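PDB 7CF6: isoaspartyl dipeptidase from Fervidobacterium islandicum, which probably hydrolyses isoaspartyl (beta-aspartyl) dipeptides as a zinc-dependent M38 metallopeptidase of the amidohydrolase family, a likely contribution to protein repair in this thermophile. Local coordinates for residues P64-T69 against I286-Q291; R108-L113 against I129-Y134; V200-R205 against M229-K234. All coordinates share one frame; numbering follows the deposited sequence.

Contact 1: P64-T69 against I286-Q291; sequences PHVHIT and ISSDGQ. With ZN (zinc ion), chain R; FWO ((2S)-2-[[(3S)-3-azanyl-4-oxidanyl-4-oxidanylidene-butanoyl]amino]-4-methyl-pentanoic acid), chain P.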
loop_
_atom_site.group_PDB
_atom_site.type_symbol
_atom_site.label_atom_id
_atom_site.label_comp_id
_atom_site.label_asym_id
_atom_site.label_seq_id
_atom_site.Cartn_x
_atom_site.Cartn_y
_atom_site.Cartn_z
ATOM N N PRO B 64 22.164 24.515 -18.551
ATOM C CA PRO B 64 21.111 24.203 -17.579
ATOM C C PRO B 64 20.051 23.155 -17.968
ATOM O O PRO B 64 19.071 22.989 -17.262
ATOM C CB PRO B 64 20.408 25.556 -17.379
ATOM C CG PRO B 64 21.178 26.558 -18.206
ATOM C CD PRO B 64 21.866 25.752 -19.277
ATOM N N HIS B 65 20.248 22.429 -19.059
ATOM C CA HIS B 65 19.187 21.548 -19.616
ATOM C C HIS B 65 19.847 20.480 -20.490
ATOM O O HIS B 65 20.063 20.776 -21.681
ATOM C CB HIS B 65 18.139 22.401 -20.373
ATOM C CG HIS B 65 16.828 21.729 -20.585
ATOM N ND1 HIS B 65 15.673 22.150 -19.951
ATOM C CD2 HIS B 65 16.498 20.652 -21.330
ATOM C CE1 HIS B 65 14.680 21.359 -20.303
ATOM N NE2 HIS B 65 15.165 20.424 -21.143
ATOM N N VAL B 66 20.163 19.317 -19.903
ATOM C CA VAL B 66 20.893 18.188 -20.557
ATOM C C VAL B 66 20.295 16.847 -20.100
ATOM O O VAL B 66 20.057 16.659 -18.887
ATOM C CB VAL B 66 22.400 18.280 -20.274
ATOM C CG1 VAL B 66 23.212 17.304 -21.110
ATOM C CG2 VAL B 66 22.907 19.690 -20.498
ATOM N N HIS B 67 20.043 15.955 -21.063
ATOM C CA HIS B 67 19.584 14.557 -20.849
ATOM C C HIS B 67 20.804 13.652 -20.662
ATOM O O HIS B 67 21.105 12.867 -21.558
ATOM C CB HIS B 67 18.687 14.139 -22.013
ATOM C CG HIS B 67 17.421 14.917 -22.007
ATOM N ND1 HIS B 67 16.316 14.505 -21.277
ATOM C CD2 HIS B 67 17.114 16.110 -22.557
ATOM C CE1 HIS B 67 15.368 15.399 -21.403
ATOM N NE2 HIS B 67 15.841 16.405 -22.178
ATOM N N ILE B 68 21.492 13.788 -19.529
ATOM C CA ILE B 68 22.841 13.181 -19.310
ATOM C C ILE B 68 22.746 11.646 -19.391
ATOM O O ILE B 68 23.766 11.006 -19.683
ATOM C CB ILE B 68 23.442 13.669 -17.975
ATOM C CG1 ILE B 68 22.538 13.364 -16.771
ATOM C CG2 ILE B 68 23.778 15.145 -18.075
ATOM C CD1 ILE B 68 23.215 13.528 -15.422
ATOM N N THR B 69 21.563 11.078 -19.143
ATOM C CA THR B 69 21.304 9.617 -19.177
ATOM C C THR B 69 20.921 9.166 -20.590
ATOM O O THR B 69 20.770 7.954 -20.785
ATOM C CB THR B 69 20.194 9.227 -18.188
ATOM O OG1 THR B 69 18.981 9.910 -18.507
ATOM C CG2 THR B 69 20.587 9.515 -16.758
ATOM N N ILE B 286 20.625 30.124 -22.384
ATOM C CA ILE B 286 20.573 29.136 -23.499
ATOM C C ILE B 286 20.951 27.767 -22.932
ATOM O O ILE B 286 21.804 27.735 -22.003
ATOM C CB ILE B 286 21.466 29.558 -24.687
ATOM C CG1 ILE B 286 22.899 29.879 -24.259
ATOM C CG2 ILE B 286 20.860 30.718 -25.461
ATOM C CD1 ILE B 286 23.920 29.735 -25.383
ATOM N N SER B 287 20.348 26.701 -23.470
ATOM C CA SER B 287 20.557 25.294 -23.043
ATOM C C SER B 287 20.696 24.354 -24.252
ATOM O O SER B 287 19.817 24.373 -25.155
ATOM C CB SER B 287 19.461 24.850 -22.110
ATOM O OG SER B 287 18.172 24.819 -22.724
ATOM N N SER B 288 21.731 23.506 -24.230
ATOM C CA SER B 288 22.148 22.608 -25.343
ATOM C C SER B 288 21.037 21.623 -25.716
ATOM O O SER B 288 20.974 21.166 -26.883
ATOM C CB SER B 288 23.388 21.836 -24.957
ATOM O OG SER B 288 23.118 20.937 -23.888
ATOM N N ASP B 289 20.264 21.209 -24.725
ATOM C CA ASP B 289 19.282 20.114 -24.889
ATOM C C ASP B 289 20.048 18.878 -25.371
ATOM O O ASP B 289 19.491 18.081 -26.149
ATOM C CB ASP B 289 18.163 20.548 -25.840
ATOM C CG ASP B 289 16.866 19.814 -25.567
ATOM O OD1 ASP B 289 16.888 18.869 -24.757
ATOM O OD2 ASP B 289 15.849 20.199 -26.137
ATOM N N GLY B 290 21.292 18.730 -24.920
ATOM C CA GLY B 290 22.210 17.687 -25.401
ATOM C C GLY B 290 21.674 16.317 -25.062
ATOM O O GLY B 290 21.061 16.181 -23.969
ATOM N N GLN B 291 21.880 15.354 -25.972
ATOM C CA GLN B 291 21.423 13.937 -25.871
ATOM C C GLN B 291 19.895 13.897 -25.790
ATOM O O GLN B 291 19.339 12.840 -25.432
ATOM C CB GLN B 291 22.066 13.236 -24.669
ATOM C CG GLN B 291 23.577 13.367 -24.614
ATOM C CD GLN B 291 24.149 13.173 -25.989
ATOM O OE1 GLN B 291 23.868 12.173 -26.649
ATOM N NE2 GLN B 291 24.914 14.153 -26.445
HETATM ZN ZN ZN R . 14.824 18.543 -22.985
HETATM C C10 FWO P . 11.841 19.123 -28.472
HETATM C C13 FWO P . 12.327 15.863 -26.291
HETATM C C15 FWO P . 10.410 19.534 -28.848
HETATM C C17 FWO P . 13.425 14.215 -24.671
HETATM O O01 FWO P . 9.932 20.658 -28.431
HETATM O O02 FWO P . 13.096 18.084 -25.949
HETATM O O03 FWO P . 9.721 18.759 -29.593
HETATM O O04 FWO P . 14.564 14.107 -25.219
HETATM O O05 FWO P . 12.978 13.215 -24.019
HETATM N N06 FWO P . 11.831 17.765 -27.905
HETATM N N07 FWO P . 13.159 16.691 -24.104
HETATM C C08 FWO P . 12.701 19.143 -29.748
HETATM C C09 FWO P . 12.359 20.223 -30.798
HETATM C C11 FWO P . 12.590 19.714 -32.231
HETATM C C12 FWO P . 13.228 21.457 -30.506
HETATM C C14 FWO P . 12.477 17.344 -26.658
HETATM C C16 FWO P . 12.579 15.531 -24.801
#
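His65, His67 and Asp289 converge on one zinc ion, two ligands from segment 64-69 and one from 286-291. His67 presents NE2 at 2.5 Å from the zinc, which lies in the plane of the imidazole at its edge. NE2 of His65 stands 2.7 Å from the same ion, and its ring is also met edge-on by the metal. The aspartate contributes OD1, 2.7 Å from the zinc, while its OD2 is hydrogen-bonded to His228 NE2. Carboxylate and His67 ring run side by side with planes 33° apart, and OD1 sits at the ring edge, 3.5 Å from CD2 of His67. Against the His65 ring the same carboxylate is turned nearly perpendicular, at 80°. O04 of the dipeptide lies over one face of the His67 ring, and Glu160 completes the zinc's set of protein ligands. This is the amidohydrolase signature on a TIM barrel: a His-X-His pair at the end of the first barrel strand, 55-66, and an aspartate just past the last, 284-287. Behind the ligands, His65 ND1 is hydrogen-bonded to Asn197, and Ser287, whose CB packs on His65 CB, gives its hydroxyl to a hydrogen bond with Asp250. The backbones join as well: His67 N donates to Gly290 O at 3.1 Å, and Asp289 N makes a weak bond to His65 O. Ser288 shapes the turn, its OG accepting from Gly290 N at 3.0 Å in an ST turn while also bonding Asp63; chi1 of 66° folds that hydroxyl back over its own backbone. With an alanine in place of this serine, Gly290 N and Asp63 would probably lose this partner, and the loop carrying Asp289 would be freer to shift.

Contact 2: R108-L113 against I129-Y134; sequences RSLENL and IYTGSY. With FWO ((2S)-2-[[(3S)-3-azanyl-4-oxidanyl-4-oxidanylidene-butanoyl]amino]-4-methyl-pentanoic acid), chain P.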
loop_
_atom_site.group_PDB
_atom_site.type_symbol
_atom_site.label_atom_id
_atom_site.label_comp_id
_atom_site.label_asym_id
_atom_site.label_seq_id
_atom_site.Cartn_x
_atom_site.Cartn_y
_atom_site.Cartn_z
ATOM N N ARG B 108 13.487 5.372 -18.342
ATOM C CA ARG B 108 14.564 6.237 -17.773
ATOM C C ARG B 108 14.264 6.484 -16.293
ATOM O O ARG B 108 13.356 7.253 -16.019
ATOM C CB ARG B 108 14.653 7.572 -18.519
ATOM C CG ARG B 108 14.680 7.425 -20.032
ATOM C CD ARG B 108 16.045 7.005 -20.522
ATOM N NE ARG B 108 16.200 7.139 -21.959
ATOM C CZ ARG B 108 17.291 6.807 -22.630
ATOM N NH1 ARG B 108 18.341 6.305 -22.004
ATOM N NH2 ARG B 108 17.325 6.986 -23.935
ATOM N N SER B 109 14.994 5.837 -15.383
ATOM C CA SER B 109 14.856 6.000 -13.908
ATOM C C SER B 109 15.538 7.299 -13.419
ATOM O O SER B 109 16.546 7.756 -14.012
ATOM C CB SER B 109 15.343 4.753 -13.154
ATOM O OG SER B 109 16.758 4.697 -13.052
ATOM N N LEU B 110 14.987 7.872 -12.354
ATOM C CA LEU B 110 15.600 8.976 -11.568
ATOM C C LEU B 110 16.894 8.509 -10.884
ATOM O O LEU B 110 17.869 9.296 -10.895
ATOM C CB LEU B 110 14.591 9.488 -10.533
ATOM C CG LEU B 110 13.478 10.407 -11.063
ATOM C CD1 LEU B 110 12.491 10.722 -9.941
ATOM C CD2 LEU B 110 14.030 11.690 -11.690
ATOM N N GLU B 111 16.937 7.288 -10.350
ATOM C CA GLU B 111 18.168 6.736 -9.704
ATOM C C GLU B 111 19.321 6.674 -10.702
ATOM O O GLU B 111 20.428 7.005 -10.273
ATOM C CB GLU B 111 17.979 5.334 -9.134
ATOM C CG GLU B 111 16.896 5.265 -8.077
ATOM C CD GLU B 111 15.472 5.231 -8.606
ATOM O OE1 GLU B 111 15.311 5.138 -9.858
ATOM O OE2 GLU B 111 14.532 5.333 -7.761
ATOM N N ASN B 112 19.061 6.266 -11.952
ATOM C CA ASN B 112 20.037 6.221 -13.081
ATOM C C ASN B 112 20.564 7.622 -13.384
ATOM O O ASN B 112 21.751 7.752 -13.774
ATOM C CB ASN B 112 19.414 5.701 -14.375
ATOM C CG ASN B 112 20.403 5.642 -15.524
ATOM O OD1 ASN B 112 21.391 4.917 -15.442
ATOM N ND2 ASN B 112 20.139 6.386 -16.591
ATOM N N LEU B 113 19.697 8.631 -13.277
ATOM C CA LEU B 113 20.086 10.051 -13.497
ATOM C C LEU B 113 20.995 10.506 -12.345
ATOM O O LEU B 113 22.034 11.156 -12.635
ATOM C CB LEU B 113 18.813 10.891 -13.620
ATOM C CG LEU B 113 18.969 12.403 -13.497
ATOM C CD1 LEU B 113 19.715 13.035 -14.678
ATOM C CD2 LEU B 113 17.590 12.996 -13.333
ATOM N N ILE B 129 20.770 17.820 -10.737
ATOM C CA ILE B 129 19.598 17.125 -11.353
ATOM C C ILE B 129 18.234 17.756 -10.956
ATOM O O ILE B 129 18.106 18.457 -9.899
ATOM C CB ILE B 129 19.660 15.609 -11.044
ATOM C CG1 ILE B 129 19.639 15.317 -9.542
ATOM C CG2 ILE B 129 20.879 14.979 -11.713
ATOM C CD1 ILE B 129 19.111 13.947 -9.205
ATOM N N TYR B 130 17.219 17.497 -11.785
ATOM C CA TYR B 130 15.791 17.650 -11.424
ATOM C C TYR B 130 15.221 16.268 -11.037
ATOM O O TYR B 130 15.721 15.243 -11.532
ATOM C CB TYR B 130 14.997 18.280 -12.570
ATOM C CG TYR B 130 15.403 19.644 -13.092
ATOM C CD1 TYR B 130 14.804 20.817 -12.650
ATOM C CD2 TYR B 130 16.260 19.767 -14.167
ATOM C CE1 TYR B 130 15.111 22.065 -13.183
ATOM C CE2 TYR B 130 16.575 21.002 -14.723
ATOM C CZ TYR B 130 16.004 22.164 -14.234
ATOM O OH TYR B 130 16.333 23.353 -14.825
ATOM N N THR B 131 14.220 16.268 -10.141
ATOM C CA THR B 131 13.201 15.188 -9.942
ATOM C C THR B 131 12.098 15.268 -11.042
ATOM O O THR B 131 12.117 16.215 -11.853
ATOM C CB THR B 131 12.645 15.230 -8.500
ATOM O OG1 THR B 131 11.861 14.063 -8.226
ATOM C CG2 THR B 131 11.767 16.427 -8.210
ATOM N N GLY B 132 11.168 14.304 -11.084
ATOM C CA GLY B 132 10.016 14.274 -12.012
ATOM C C GLY B 132 10.378 14.093 -13.495
ATOM O O GLY B 132 11.512 13.694 -13.835
ATOM N N SER B 133 9.419 14.366 -14.373
ATOM C CA SER B 133 9.588 14.365 -15.844
ATOM C C SER B 133 8.431 15.164 -16.463
ATOM O O SER B 133 7.674 15.805 -15.672
ATOM C CB SER B 133 9.648 12.948 -16.323
ATOM O OG SER B 133 8.459 12.252 -15.966
ATOM N N TYR B 134 8.301 15.129 -17.795
ATOM C CA TYR B 134 7.113 15.541 -18.591
ATOM C C TYR B 134 5.824 15.350 -17.784
ATOM O O TYR B 134 5.104 16.335 -17.568
ATOM C CB TYR B 134 7.002 14.710 -19.876
ATOM C CG TYR B 134 7.593 15.299 -21.132
ATOM C CD1 TYR B 134 8.810 15.951 -21.129
ATOM C CD2 TYR B 134 6.927 15.199 -22.345
ATOM C CE1 TYR B 134 9.350 16.482 -22.293
ATOM C CE2 TYR B 134 7.449 15.729 -23.520
ATOM C CZ TYR B 134 8.680 16.364 -23.504
ATOM O OH TYR B 134 9.204 16.885 -24.665
HETATM C C10 FWO P . 11.841 19.123 -28.472
HETATM C C13 FWO P . 12.327 15.863 -26.291
HETATM C C15 FWO P . 10.410 19.534 -28.848
HETATM C C17 FWO P . 13.425 14.215 -24.671
HETATM O O01 FWO P . 9.932 20.658 -28.431
HETATM O O02 FWO P . 13.096 18.084 -25.949
HETATM O O03 FWO P . 9.721 18.759 -29.593
HETATM O O04 FWO P . 14.564 14.107 -25.219
HETATM O O05 FWO P . 12.978 13.215 -24.019
HETATM N N06 FWO P . 11.831 17.765 -27.905
HETATM N N07 FWO P . 13.159 16.691 -24.104
HETATM C C08 FWO P . 12.701 19.143 -29.748
HETATM C C09 FWO P . 12.359 20.223 -30.798
HETATM C C11 FWO P . 12.590 19.714 -32.231
HETATM C C12 FWO P . 13.228 21.457 -30.506
HETATM C C14 FWO P . 12.477 17.344 -26.658
HETATM C C16 FWO P . 12.579 15.531 -24.801
#
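Within the beta-alpha-beta unit made by strand 94-99, helix 110-121 and strand 126-131, Leu110 and Leu113 from the first turn of the helix pack on the end of the second strand. Leu113 packs against Ile129, the two side chains running antiparallel alongside one another: CG of Leu113 is 3.7 Å from Ile129 CG2, and its CD1 lies against the same methyl. With CG anti to the backbone N (chi1 165°), the leucine carries its other branch to the strand backbone, CD2 resting 3.4 Å from Tyr130 O. Leu110 meets the next residues along. Its CD1 touches Thr131 OG1 at 3.8 Å, and its CD2 leans on the backbone of Gly132, 3.9 Å from the carbonyl O. The threonine hydroxyl has its polar partner in Asp148, a hydrogen bond. Ser109 starts the helix as N-cap, OG accepting from Asn112 N at 3.0 Å with an N-H...O angle of 152°. Beyond the strand, Tyr134 belongs to the ligand pocket: its OH comes 3.6 Å from C16 of the dipeptide, and its ring stacks with His199. On the far side of the helix, Asn112 OD1 is hydrogen-bonded to Arg80 of a second subunit, and Glu111 forms a salt bridge with Arg147 of a third. Strand 126-131 runs parallel between 94-99 and 155-163, with backbone bonds from Tyr130 to Gly99 and from Ile129 and Thr131 to the other neighbour.

Contact 3: V200-R205 against M229-K234; sequences VGSGKR and MSRSRK. With FWO ((2S)-2-[[(3S)-3-azanyl-4-oxidanyl-4-oxidanylidene-butanoyl]amino]-4-methyl-pentanoic acid), chain P.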
loop_
_atom_site.group_PDB
_atom_site.type_symbol
_atom_site.label_atom_id
_atom_site.label_comp_id
_atom_site.label_asym_id
_atom_site.label_seq_id
_atom_site.Cartn_x
_atom_site.Cartn_y
_atom_site.Cartn_z
ATOM N N VAL B 200 7.622 23.592 -22.807
ATOM C CA VAL B 200 6.487 24.300 -23.459
ATOM C C VAL B 200 6.424 23.834 -24.918
ATOM O O VAL B 200 7.358 24.135 -25.706
ATOM C CB VAL B 200 6.668 25.824 -23.377
ATOM C CG1 VAL B 200 5.415 26.533 -23.855
ATOM C CG2 VAL B 200 7.070 26.281 -21.976
ATOM N N GLY B 201 5.358 23.119 -25.269
ATOM C CA GLY B 201 5.127 22.684 -26.652
ATOM C C GLY B 201 4.691 23.838 -27.544
ATOM O O GLY B 201 5.127 24.988 -27.332
ATOM N N SER B 202 3.847 23.526 -28.522
ATOM C CA SER B 202 3.387 24.446 -29.587
ATOM C C SER B 202 1.856 24.548 -29.541
ATOM O O SER B 202 1.240 24.863 -30.567
ATOM C CB SER B 202 3.922 23.965 -30.910
ATOM O OG SER B 202 4.315 22.606 -30.805
ATOM N N GLY B 203 1.265 24.301 -28.368
ATOM C CA GLY B 203 -0.173 24.508 -28.118
ATOM C C GLY B 203 -0.509 25.982 -28.212
ATOM O O GLY B 203 0.390 26.812 -27.994
ATOM N N LYS B 204 -1.749 26.301 -28.570
ATOM C CA LYS B 204 -2.297 27.683 -28.560
ATOM C C LYS B 204 -2.212 28.272 -27.137
ATOM O O LYS B 204 -2.073 29.485 -27.028
ATOM C CB LYS B 204 -3.725 27.698 -29.135
ATOM C CG LYS B 204 -4.722 26.696 -28.541
ATOM C CD LYS B 204 -5.854 26.254 -29.490
ATOM C CE LYS B 204 -6.414 24.864 -29.219
ATOM N NZ LYS B 204 -5.411 23.786 -29.432
ATOM N N ARG B 205 -2.263 27.467 -26.074
ATOM C CA ARG B 205 -2.351 27.992 -24.682
ATOM C C ARG B 205 -1.027 28.613 -24.205
ATOM O O ARG B 205 -1.043 29.235 -23.139
ATOM C CB ARG B 205 -2.774 26.874 -23.730
ATOM C CG ARG B 205 -4.188 26.380 -23.975
ATOM C CD ARG B 205 -4.575 25.287 -23.008
ATOM N NE ARG B 205 -4.287 23.966 -23.532
ATOM C CZ ARG B 205 -4.788 22.850 -23.016
ATOM N NH1 ARG B 205 -5.580 22.907 -21.955
ATOM N NH2 ARG B 205 -4.491 21.676 -23.546
ATOM N N MET B 229 11.747 28.746 -25.688
ATOM C CA MET B 229 10.861 29.931 -25.905
ATOM C C MET B 229 11.327 30.742 -27.121
ATOM O O MET B 229 10.945 31.905 -27.232
ATOM C CB MET B 229 10.789 30.835 -24.669
ATOM C CG MET B 229 10.345 30.121 -23.383
ATOM S SD MET B 229 8.553 29.940 -22.989
ATOM C CE MET B 229 7.798 31.182 -24.024
ATOM N N SER B 230 12.104 30.140 -28.020
ATOM C CA SER B 230 12.316 30.652 -29.402
ATOM C C SER B 230 11.636 29.728 -30.437
ATOM O O SER B 230 11.588 30.099 -31.602
ATOM C CB SER B 230 13.789 30.916 -29.679
ATOM O OG SER B 230 14.617 29.832 -29.292
ATOM N N ARG B 231 11.033 28.618 -30.003
ATOM C CA ARG B 231 10.237 27.655 -30.824
ATOM C C ARG B 231 9.606 28.349 -32.035
ATOM O O ARG B 231 9.879 27.947 -33.184
ATOM C CB ARG B 231 9.081 27.072 -29.995
ATOM C CG ARG B 231 9.091 25.555 -29.905
ATOM C CD ARG B 231 7.811 24.946 -29.376
ATOM N NE ARG B 231 8.070 23.774 -28.558
ATOM C CZ ARG B 231 8.803 22.730 -28.941
ATOM N NH1 ARG B 231 9.363 22.706 -30.139
ATOM N NH2 ARG B 231 9.003 21.706 -28.123
ATOM N N SER B 232 8.748 29.322 -31.727
ATOM C CA SER B 232 7.906 30.145 -32.631
ATOM C C SER B 232 8.030 31.591 -32.150
ATOM O O SER B 232 8.257 31.776 -30.932
ATOM C CB SER B 232 6.463 29.680 -32.575
ATOM O OG SER B 232 5.918 29.826 -31.260
ATOM N N ARG B 233 7.840 32.585 -33.019
ATOM C CA ARG B 233 8.010 33.999 -32.592
ATOM C C ARG B 233 6.835 34.463 -31.720
ATOM O O ARG B 233 7.054 35.376 -30.871
ATOM C CB ARG B 233 8.202 34.942 -33.772
ATOM C CG ARG B 233 8.867 36.252 -33.355
ATOM C CD ARG B 233 9.742 36.834 -34.462
ATOM N NE ARG B 233 9.230 36.415 -35.775
ATOM C CZ ARG B 233 9.921 36.327 -36.923
ATOM N NH1 ARG B 233 9.300 35.915 -38.015
ATOM N NH2 ARG B 233 11.203 36.645 -37.009
ATOM N N LYS B 234 5.655 33.862 -31.911
ATOM C CA LYS B 234 4.476 34.073 -31.038
ATOM C C LYS B 234 4.886 33.735 -29.601
ATOM O O LYS B 234 4.572 34.514 -28.686
ATOM C CB LYS B 234 3.293 33.233 -31.525
ATOM C CG LYS B 234 1.944 33.721 -31.025
ATOM C CD LYS B 234 0.812 32.756 -31.291
ATOM C CE LYS B 234 -0.428 33.086 -30.486
ATOM N NZ LYS B 234 -1.544 32.168 -30.798
HETATM C C10 FWO P . 11.841 19.123 -28.472
HETATM C C13 FWO P . 12.327 15.863 -26.291
HETATM C C15 FWO P . 10.410 19.534 -28.848
HETATM C C17 FWO P . 13.425 14.215 -24.671
HETATM O O01 FWO P . 9.932 20.658 -28.431
HETATM O O02 FWO P . 13.096 18.084 -25.949
HETATM O O03 FWO P . 9.721 18.759 -29.593
HETATM O O04 FWO P . 14.564 14.107 -25.219
HETATM O O05 FWO P . 12.978 13.215 -24.019
HETATM N N06 FWO P . 11.831 17.765 -27.905
HETATM N N07 FWO P . 13.159 16.691 -24.104
HETATM C C08 FWO P . 12.701 19.143 -29.748
HETATM C C09 FWO P . 12.359 20.223 -30.798
HETATM C C11 FWO P . 12.590 19.714 -32.231
HETATM C C12 FWO P . 13.228 21.457 -30.506
HETATM C C14 FWO P . 12.477 17.344 -26.658
HETATM C C16 FWO P . 12.579 15.531 -24.801
#
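Arg231 reaches from the loop after strand 224-227 to the backbone of Val200 and Gly201, and toward the bound dipeptide. Its CB points at segment 200-205, and the chain runs on extended through CG (chi2 -167°). CD then settles 3.4 Å from Gly201 O, with CB of Ser202 beside it, and a bend about the CG-CD bond (chi3 -144°) sets the course to NE. NE donates a hydrogen bond across to Val200 O at 3.0 Å and 161°; the donor lies in the carbonyl plane, on a lone pair, and the oxygen sits close to the guanidinium plane. That bond helps fix the rotation of the group, whose edge faces the leucine carboxylate of the substrate. The modelled separation of NH2 from O01 of the dipeptide is too short to be trusted, but the placement is consistent with an arginine recognising this carboxylate. Deeper in, Val200 CG2 meets Met229 SD at 4.1 Å, the two side chains lying obliquely. Both side chains also touch Ile207 and Leu235, wedging them between the ends of the parallel strands 195-200 and 224-227 and helix 233-243, where Ser232, at the N-cap, makes a weak bond to Leu235 N.

How the contacts relate
All three contacts touch the same dipeptide. Contact 1 and contact 2 are neighbours, their centres 13 Å apart, and they meet directly: Ile68 CG1 lies 3.5 Å from Leu113 CD1, and Thr69 packs on the start of helix 110-121. Contact 3 stands apart, its centre about 19 Å from that of contact 1 and about 25 Å from that of contact 2, with nearest atoms about 7 Å and 6 Å away. The substrate spans these gaps. Its aspartyl half lies by His67 and Tyr134, its peptide oxygen O02 near Asp289, and its leucine carboxylate at Arg231. Along the chain, contacts 2 and 3 follow one another inside the loop closed by contact 1.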